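Local structure of conjugal transfer protein (Escherichia coli, 5I97) at residues Gly57-Pro62 against Tyr145-Gly150; Leu82-Thr87 against Arg113-Pro118; Ile127-Tyr132 against Ser155-Pro160. The protein is a VirB8-family inner-membrane protein of the pKM101 type IV secretion system, here its VirB8 domain without the membrane part, thought to take part in building the conjugation channel. All coordinates share one frame; numbering follows the deposited sequence.

How the contacts relate
From the N terminus, helix 27-42 and helix 49-58 come first, and G57-P62 leaves the latter as the first side of contact 1, closed much later when Y145-G150 packs against it. Contact 2 is nested inside that loop: L82-T87 enters strand 86-98, and R113-P118 leaves strand 103-114, at the open end of the hairpin, where its strands begin and finish. Strand 124-134 then opens contact 3, which S155-P160 closes after the chain has passed through Y145-G150, so contacts 1 and 3 cross. Their centres lie about 17 Å apart, whereas contacts 1 and 2 sit on opposite sides of the chain's centre. Contacts 2 and 3 belong to one antiparallel sheet; contact 1 joins the end of helix 49-58 to the loop before the last strand.

Contact 1: Gly57-Pro62 against Tyr145-Gly150; sequences GLMSTP and YVNPLG
In M59, CG stands anti to the carbonyl carbon (chi1 -63°) and the chain runs on extended to CE, which reaches V146; in N147, CG is anti to the backbone N (chi1 -166°), where it meets the flank of the methionine. The M59 methyl CE ends 3.6 Å from the backbone O of V146 and 4.2 Å from V146 CG1. Farther back on the same side chain, M59 CG lies 3.8 Å from N147 CG, the two side chains crossing obliquely. L58 comes in from the last turn of helix 49-58, its CD1 4.0 Å from V146 CG1 and about as near V146 CB, with the leucine and valine side chains at about a right angle. V146 CG1 is thus touched by both L58 CD1 and M59 CE. In the NTF2-like fold of VirB8 proteins, this is where the end of a helix meets the loop between helix 141-144 and the final strand. M59, the first residue to leave helical geometry, is buried and also packs on W33 and Y37 of helix 27-42 and on F151. N147 ND2 hydrogen-bonds the backbone O of F151; it also lies 3.1 Å from the backbone O of L58. N147 also starts a type I beta turn, in which G150 N donates to N147 O at 3.0 Å; G150 has positive phi, a conformation that favours glycine.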
loop_
_atom_site.group_PDB
_atom_site.type_symbol
_atom_site.label_atom_id
_atom_site.label_comp_id
_atom_site.label_asym_id
_atom_site.label_seq_id
_atom_site.Cartn_x
_atom_site.Cartn_y
_atom_site.Cartn_z
ATOM N N GLY A 57 20.631 -8.129 9.998
ATOM C CA GLY A 57 21.696 -8.559 10.884
ATOM C C GLY A 57 21.992 -10.045 10.784
ATOM O O GLY A 57 23.148 -10.450 10.757
ATOM N N LEU A 58 20.946 -10.861 10.735
ATOM C CA LEU A 58 21.119 -12.306 10.651
ATOM C C LEU A 58 21.625 -12.741 9.281
ATOM O O LEU A 58 22.234 -13.788 9.153
ATOM C CB LEU A 58 19.810 -13.030 10.964
ATOM C CG LEU A 58 19.235 -12.832 12.364
ATOM C CD1 LEU A 58 17.888 -13.516 12.479
ATOM C CD2 LEU A 58 20.203 -13.374 13.407
ATOM N N MET A 59 21.381 -11.920 8.266
ATOM C CA MET A 59 21.725 -12.275 6.904
ATOM C C MET A 59 22.957 -11.544 6.419
ATOM O O MET A 59 23.138 -11.371 5.221
ATOM C CB MET A 59 20.557 -11.988 5.965
ATOM C CG MET A 59 19.317 -12.794 6.264
ATOM S SD MET A 59 17.941 -12.228 5.269
ATOM C CE MET A 59 16.607 -13.137 6.028
ATOM N N SER A 60 23.806 -11.115 7.344
ATOM C CA SER A 60 25.001 -10.381 6.963
ATOM C C SER A 60 26.204 -10.949 7.693
ATOM O O SER A 60 26.074 -11.446 8.802
ATOM C CB SER A 60 24.872 -8.884 7.298
ATOM O OG SER A 60 23.663 -8.305 6.839
ATOM N N THR A 61 27.375 -10.850 7.077
ATOM C CA THR A 61 28.611 -11.064 7.790
ATOM C C THR A 61 28.760 -9.904 8.771
ATOM O O THR A 61 28.185 -8.837 8.565
ATOM C CB THR A 61 29.832 -11.132 6.856
ATOM O OG1 THR A 61 29.937 -9.916 6.114
ATOM C CG2 THR A 61 29.719 -12.309 5.888
ATOM N N PRO A 62 29.504 -10.114 9.860
ATOM C CA PRO A 62 29.625 -9.028 10.837
ATOM C C PRO A 62 30.148 -7.716 10.243
ATOM O O PRO A 62 29.747 -6.643 10.696
ATOM C CB PRO A 62 30.617 -9.597 11.856
ATOM C CG PRO A 62 30.413 -11.071 11.782
ATOM C CD PRO A 62 30.059 -11.387 10.358
ATOM N N TYR A 145 13.908 -19.358 12.230
ATOM C CA TYR A 145 12.597 -19.032 11.688
ATOM C C TYR A 145 12.696 -17.847 10.732
ATOM O O TYR A 145 11.721 -17.468 10.098
ATOM C CB TYR A 145 11.646 -18.723 12.851
ATOM C CG TYR A 145 10.207 -18.343 12.532
ATOM C CD1 TYR A 145 9.225 -19.313 12.359
ATOM C CD2 TYR A 145 9.821 -17.011 12.474
ATOM C CE1 TYR A 145 7.899 -18.959 12.105
ATOM C CE2 TYR A 145 8.507 -16.653 12.214
ATOM C CZ TYR A 145 7.550 -17.628 12.037
ATOM O OH TYR A 145 6.244 -17.264 11.777
ATOM N N VAL A 146 13.896 -17.288 10.617
ATOM C CA VAL A 146 14.136 -16.088 9.821
ATOM C C VAL A 146 15.143 -16.367 8.721
ATOM O O VAL A 146 14.954 -15.957 7.580
ATOM C CB VAL A 146 14.628 -14.911 10.690
ATOM C CG1 VAL A 146 14.948 -13.717 9.832
ATOM C CG2 VAL A 146 13.571 -14.534 11.696
ATOM N N ASN A 147 16.211 -17.065 9.079
ATOM C CA ASN A 147 17.295 -17.367 8.158
ATOM C C ASN A 147 17.713 -18.837 8.258
ATOM O O ASN A 147 18.841 -19.137 8.639
ATOM C CB ASN A 147 18.485 -16.461 8.469
ATOM C CG ASN A 147 19.515 -16.451 7.377
ATOM O OD1 ASN A 147 19.207 -16.718 6.223
ATOM N ND2 ASN A 147 20.756 -16.170 7.739
ATOM N N PRO A 148 16.814 -19.759 7.865
ATOM C CA PRO A 148 16.994 -21.204 8.090
ATOM C C PRO A 148 18.192 -21.805 7.376
ATOM O O PRO A 148 18.804 -22.733 7.896
ATOM C CB PRO A 148 15.707 -21.815 7.539
ATOM C CG PRO A 148 14.753 -20.670 7.361
ATOM C CD PRO A 148 15.596 -19.473 7.091
ATOM N N LEU A 149 18.527 -21.279 6.206
ATOM C CA LEU A 149 19.621 -21.822 5.414
ATOM C C LEU A 149 20.926 -21.087 5.705
ATOM O O LEU A 149 21.951 -21.347 5.084
ATOM C CB LEU A 149 19.277 -21.752 3.929
ATOM C CG LEU A 149 18.016 -22.513 3.515
ATOM C CD1 LEU A 149 17.740 -22.340 2.028
ATOM C CD2 LEU A 149 18.187 -23.992 3.841
ATOM N N GLY A 150 20.878 -20.157 6.649
ATOM C CA GLY A 150 22.067 -19.414 7.025
ATOM C C GLY A 150 22.592 -18.556 5.893
ATOM O O GLY A 150 23.797 -18.391 5.734
#

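Contact 2: Leu82-Thr87 against Arg113-Pro118; sequences LGDSET and RVRSNP
D84 and R115 form the salt bridge of this contact: R115 NH1 donates to D84 OD1, modelled at 2.5 Å, too short for its exact length to be trusted, and bent to 136° at the hydrogen. The carboxylate plane stands 83° from the guanidinium plane, so the acid meets the edge of the guanidinium with its own plane turned nearly upright. The other carboxylate oxygen, OD2, is hydrogen-bonded to Y47 OH and to H101 NE2 of the second subunit. H101 of that subunit also packs on R115, which places the ion pair beside the dimer partner. Three backbone bonds join the two segments. R113 N donates to T87 O at 2.7 Å, T87 N returns a bond to R113 O at 2.9 Å, and beyond the paired strands R115 N reaches S85 O at 2.9 Å. They hold together the open end of the antiparallel hairpin formed by strands 86-98 and 103-114, at the edge of the VirB8 sheet. E86 and V114 make the non-hydrogen-bonded pair, with E86 CA 3.3 Å from R113 O in a CA-H...O contact. Apolar contact is slight: T87 CG2 meets R113 CB at 3.8 Å, on the face opposite E86 and V114. The charged ends have partners beyond the two segments: E86 with R112 and R113 with D120, each a salt bridge, while T87 OG1 bonds to Y44 O.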
loop_
_atom_site.group_PDB
_atom_site.type_symbol
_atom_site.label_atom_id
_atom_site.label_comp_id
_atom_site.label_asym_id
_atom_site.label_seq_id
_atom_site.Cartn_x
_atom_site.Cartn_y
_atom_site.Cartn_z
ATOM N N LEU A 82 13.416 9.534 12.280
ATOM C CA LEU A 82 12.285 9.436 11.366
ATOM C C LEU A 82 10.999 9.014 12.058
ATOM O O LEU A 82 9.926 9.502 11.724
ATOM C CB LEU A 82 12.568 8.435 10.246
ATOM C CG LEU A 82 13.716 8.630 9.265
ATOM C CD1 LEU A 82 13.617 7.561 8.146
ATOM C CD2 LEU A 82 13.716 10.023 8.689
ATOM N N GLY A 83 11.106 8.063 12.980
ATOM C CA GLY A 83 9.927 7.495 13.594
ATOM C C GLY A 83 8.998 6.973 12.519
ATOM O O GLY A 83 9.394 6.239 11.611
ATOM N N ASP A 84 7.754 7.417 12.598
ATOM C CA ASP A 84 6.726 7.047 11.651
ATOM C C ASP A 84 6.361 8.221 10.761
ATOM O O ASP A 84 5.284 8.253 10.188
ATOM C CB ASP A 84 5.496 6.549 12.409
ATOM C CG ASP A 84 4.441 5.963 11.501
ATOM O OD1 ASP A 84 4.775 5.568 10.362
ATOM O OD2 ASP A 84 3.264 5.926 11.914
ATOM N N SER A 85 7.263 9.191 10.637
ATOM C CA SER A 85 6.987 10.380 9.843
ATOM C C SER A 85 6.989 10.113 8.348
ATOM O O SER A 85 6.362 10.843 7.586
ATOM C CB SER A 85 7.981 11.493 10.144
ATOM O OG SER A 85 9.277 11.160 9.706
ATOM N N GLU A 86 7.751 9.117 7.914
ATOM C CA GLU A 86 7.914 8.864 6.488
ATOM C C GLU A 86 8.089 7.381 6.267
ATOM O O GLU A 86 8.298 6.629 7.211
ATOM C CB GLU A 86 9.116 9.625 5.916
ATOM C CG GLU A 86 10.459 9.054 6.329
ATOM C CD GLU A 86 11.625 9.799 5.739
ATOM O OE1 GLU A 86 11.861 10.957 6.124
ATOM O OE2 GLU A 86 12.319 9.239 4.881
ATOM N N THR A 87 7.975 6.959 5.015
ATOM C CA THR A 87 8.143 5.559 4.675
ATOM C C THR A 87 8.791 5.386 3.295
ATOM O O THR A 87 8.644 6.240 2.423
ATOM C CB THR A 87 6.795 4.851 4.732
ATOM O OG1 THR A 87 6.983 3.451 4.527
ATOM C CG2 THR A 87 5.851 5.404 3.669
ATOM N N ARG A 113 7.729 8.210 0.823
ATOM C CA ARG A 113 6.551 9.008 1.069
ATOM C C ARG A 113 6.630 9.700 2.423
ATOM O O ARG A 113 6.720 9.052 3.466
ATOM C CB ARG A 113 5.313 8.111 1.011
ATOM C CG ARG A 113 4.057 8.719 1.593
ATOM C CD ARG A 113 3.598 9.891 0.742
ATOM N NE ARG A 113 2.381 10.504 1.259
ATOM C CZ ARG A 113 1.160 10.198 0.838
ATOM N NH1 ARG A 113 0.991 9.257 -0.075
ATOM N NH2 ARG A 113 0.106 10.812 1.356
ATOM N N VAL A 114 6.585 11.023 2.394
ATOM C CA VAL A 114 6.568 11.825 3.607
ATOM C C VAL A 114 5.110 11.973 4.013
ATOM O O VAL A 114 4.294 12.387 3.204
ATOM C CB VAL A 114 7.211 13.184 3.383
ATOM C CG1 VAL A 114 7.427 13.887 4.705
ATOM C CG2 VAL A 114 8.531 13.018 2.645
ATOM N N ARG A 115 4.774 11.610 5.247
ATOM C CA ARG A 115 3.375 11.587 5.674
ATOM C C ARG A 115 2.735 12.979 5.670
ATOM O O ARG A 115 1.522 13.104 5.519
ATOM C CB ARG A 115 3.244 10.954 7.060
ATOM C CG ARG A 115 3.639 9.478 7.137
ATOM C CD ARG A 115 2.457 8.573 6.929
ATOM N NE ARG A 115 2.841 7.175 6.752
ATOM C CZ ARG A 115 3.166 6.360 7.750
ATOM N NH1 ARG A 115 3.159 6.813 8.995
ATOM N NH2 ARG A 115 3.497 5.096 7.509
ATOM N N SER A 116 3.540 14.023 5.847
ATOM C CA SER A 116 3.017 15.389 5.799
ATOM C C SER A 116 2.517 15.721 4.385
ATOM O O SER A 116 1.529 16.441 4.240
ATOM C CB SER A 116 4.061 16.414 6.270
ATOM O OG SER A 116 4.953 16.798 5.237
ATOM N N ASN A 117 3.216 15.235 3.356
ATOM C CA ASN A 117 2.820 15.458 1.955
ATOM C C ASN A 117 1.598 14.630 1.521
ATOM O O ASN A 117 1.315 13.582 2.106
ATOM C CB ASN A 117 3.992 15.169 1.014
ATOM C CG ASN A 117 5.113 16.163 1.167
ATOM O OD1 ASN A 117 4.914 17.250 1.700
ATOM N ND2 ASN A 117 6.299 15.811 0.673
ATOM N N PRO A 118 0.860 15.108 0.497
ATOM C CA PRO A 118 -0.288 14.349 -0.024
ATOM C C PRO A 118 0.084 13.283 -1.065
ATOM O O PRO A 118 -0.665 12.325 -1.235
ATOM C CB PRO A 118 -1.151 15.437 -0.661
ATOM C CG PRO A 118 -0.167 16.448 -1.131
ATOM C CD PRO A 118 0.963 16.441 -0.127
#

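Contact 3: Ile127-Tyr132 against Ser155-Pro160; sequences IAIMGY and SYRVNP
M130 and Y156 pack side by side, on the face that also carries A128 and V158, of two antiparallel strands, 124-134 and 151-160, the last pair in the four-stranded sheet of this VirB8 domain. Their side chains point the same way: M130 CG lies 3.9 Å from Y156 CD1, and M130 SD sits at the ring edge, 5.4 Å from the centroid, a Met-aromatic contact. With chi3 near 58°, the methionine bends so that its CE also reaches CD1 and CE1 of the tyrosine. On the same face, A128 CB touches V158 CG2 at 4.0 Å. Helix 27-42 covers this side, with L34, Y37 and V38 against M130; Y37 meets the Y156 ring edge-to-face, and the Y156 hydroxyl bonds to E42. Along the backbones, I127 pairs with N159, I129 with R157 and G131 with S155 as hydrogen-bonded pairs. I127 N donates to N159 O at 2.7 Å and 172°. Within the G131/S155 pair the bond from G131 N is sound, and only its return from S155 N to G131 O is weak, at 3.5 Å. The face carrying I127, I129, S155 and R157 is more solvent-exposed, S155 and R157 being exposed. R157 lies alongside I129, whose CG1 sits 4.1 Å above the centre of the guanidinium. Nearby, a water donates to I129 O at 2.8 Å and also hydrogen-bonds S155 OG.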
loop_
_atom_site.group_PDB
_atom_site.type_symbol
_atom_site.label_atom_id
_atom_site.label_comp_id
_atom_site.label_asym_id
_atom_site.label_seq_id
_atom_site.Cartn_x
_atom_site.Cartn_y
_atom_site.Cartn_z
ATOM N N ILE A 127 21.242 0.303 -8.286
ATOM C CA ILE A 127 21.876 -0.980 -8.562
ATOM C C ILE A 127 22.573 -1.480 -7.302
ATOM O O ILE A 127 23.403 -0.778 -6.724
ATOM C CB ILE A 127 22.900 -0.887 -9.698
ATOM C CG1 ILE A 127 22.288 -0.200 -10.918
ATOM C CG2 ILE A 127 23.414 -2.265 -10.061
ATOM C CD1 ILE A 127 23.273 0.062 -12.034
ATOM N N ALA A 128 22.244 -2.694 -6.884
ATOM C CA ALA A 128 22.900 -3.315 -5.744
ATOM C C ALA A 128 23.813 -4.454 -6.196
ATOM O O ALA A 128 23.351 -5.437 -6.776
ATOM C CB ALA A 128 21.872 -3.827 -4.759
ATOM N N ILE A 129 25.114 -4.289 -5.967
ATOM C CA ILE A 129 26.086 -5.351 -6.224
ATOM C C ILE A 129 26.360 -6.125 -4.939
ATOM O O ILE A 129 26.888 -5.580 -3.980
ATOM C CB ILE A 129 27.414 -4.801 -6.770
ATOM C CG1 ILE A 129 27.172 -3.888 -7.976
ATOM C CG2 ILE A 129 28.369 -5.941 -7.097
ATOM C CD1 ILE A 129 26.524 -4.574 -9.143
ATOM N N MET A 130 26.014 -7.400 -4.922
ATOM C CA MET A 130 26.028 -8.146 -3.675
ATOM C C MET A 130 26.914 -9.376 -3.747
ATOM O O MET A 130 26.977 -10.046 -4.772
ATOM C CB MET A 130 24.605 -8.560 -3.313
ATOM C CG MET A 130 23.578 -7.458 -3.496
ATOM S SD MET A 130 21.909 -8.031 -3.189
ATOM C CE MET A 130 22.048 -8.625 -1.505
ATOM N N GLY A 131 27.595 -9.670 -2.648
ATOM C CA GLY A 131 28.283 -10.937 -2.491
ATOM C C GLY A 131 27.495 -11.761 -1.494
ATOM O O GLY A 131 26.992 -11.219 -0.518
ATOM N N TYR A 132 27.325 -13.050 -1.757
ATOM C CA TYR A 132 26.558 -13.889 -0.853
ATOM C C TYR A 132 27.079 -15.326 -0.770
ATOM O O TYR A 132 27.920 -15.754 -1.558
ATOM C CB TYR A 132 25.088 -13.895 -1.259
ATOM C CG TYR A 132 24.808 -14.609 -2.551
ATOM C CD1 TYR A 132 24.973 -13.971 -3.763
ATOM C CD2 TYR A 132 24.381 -15.931 -2.560
ATOM C CE1 TYR A 132 24.724 -14.623 -4.947
ATOM C CE2 TYR A 132 24.129 -16.586 -3.730
ATOM C CZ TYR A 132 24.301 -15.932 -4.922
ATOM O OH TYR A 132 24.042 -16.588 -6.106
ATOM N N SER A 155 29.233 -8.903 0.776
ATOM C CA SER A 155 29.594 -7.554 0.380
ATOM C C SER A 155 28.351 -6.874 -0.166
ATOM O O SER A 155 27.468 -7.533 -0.701
ATOM C CB SER A 155 30.731 -7.544 -0.632
ATOM O OG SER A 155 30.280 -7.925 -1.907
ATOM N N TYR A 156 28.261 -5.561 -0.002
ATOM C CA TYR A 156 27.051 -4.862 -0.374
ATOM C C TYR A 156 27.335 -3.413 -0.698
ATOM O O TYR A 156 27.807 -2.649 0.137
ATOM C CB TYR A 156 26.024 -4.959 0.752
ATOM C CG TYR A 156 24.649 -4.448 0.386
ATOM C CD1 TYR A 156 23.760 -5.247 -0.312
ATOM C CD2 TYR A 156 24.238 -3.181 0.756
ATOM C CE1 TYR A 156 22.508 -4.797 -0.639
ATOM C CE2 TYR A 156 22.986 -2.722 0.437
ATOM C CZ TYR A 156 22.126 -3.535 -0.263
ATOM O OH TYR A 156 20.878 -3.095 -0.592
ATOM N N ARG A 157 27.073 -3.037 -1.933
ATOM C CA ARG A 157 27.206 -1.651 -2.315
ATOM C C ARG A 157 26.113 -1.284 -3.298
ATOM O O ARG A 157 25.794 -2.042 -4.218
ATOM C CB ARG A 157 28.617 -1.392 -2.847
ATOM C CG ARG A 157 28.917 -1.914 -4.213
ATOM C CD ARG A 157 30.291 -1.448 -4.669
ATOM N NE ARG A 157 30.717 -2.123 -5.897
ATOM C CZ ARG A 157 30.554 -1.642 -7.125
ATOM N NH1 ARG A 157 29.974 -0.462 -7.313
ATOM N NH2 ARG A 157 30.982 -2.347 -8.169
ATOM N N VAL A 158 25.524 -0.119 -3.065
ATOM C CA VAL A 158 24.436 0.380 -3.875
ATOM C C VAL A 158 24.873 1.657 -4.561
ATOM O O VAL A 158 25.566 2.478 -3.978
ATOM C CB VAL A 158 23.175 0.626 -3.023
ATOM C CG1 VAL A 158 22.051 1.220 -3.863
ATOM C CG2 VAL A 158 22.722 -0.678 -2.375
ATOM N N ASN A 159 24.471 1.804 -5.813
ATOM C CA ASN A 159 24.747 2.992 -6.593
ATOM C C ASN A 159 23.515 3.348 -7.373
ATOM O O ASN A 159 22.704 2.473 -7.675
ATOM C CB ASN A 159 25.924 2.783 -7.550
ATOM C CG ASN A 159 27.192 2.368 -6.848
ATOM O OD1 ASN A 159 27.728 1.291 -7.091
ATOM N ND2 ASN A 159 27.700 3.240 -5.997
ATOM N N PRO A 160 23.355 4.638 -7.696
ATOM C CA PRO A 160 22.190 5.041 -8.484
ATOM C C PRO A 160 22.296 4.492 -9.898
ATOM O O PRO A 160 23.392 4.145 -10.308
ATOM C CB PRO A 160 22.277 6.572 -8.487
ATOM C CG PRO A 160 23.161 6.911 -7.323
ATOM C CD PRO A 160 24.143 5.795 -7.234
HETATM O O HOH W 1 29.543 -5.992 -3.342
#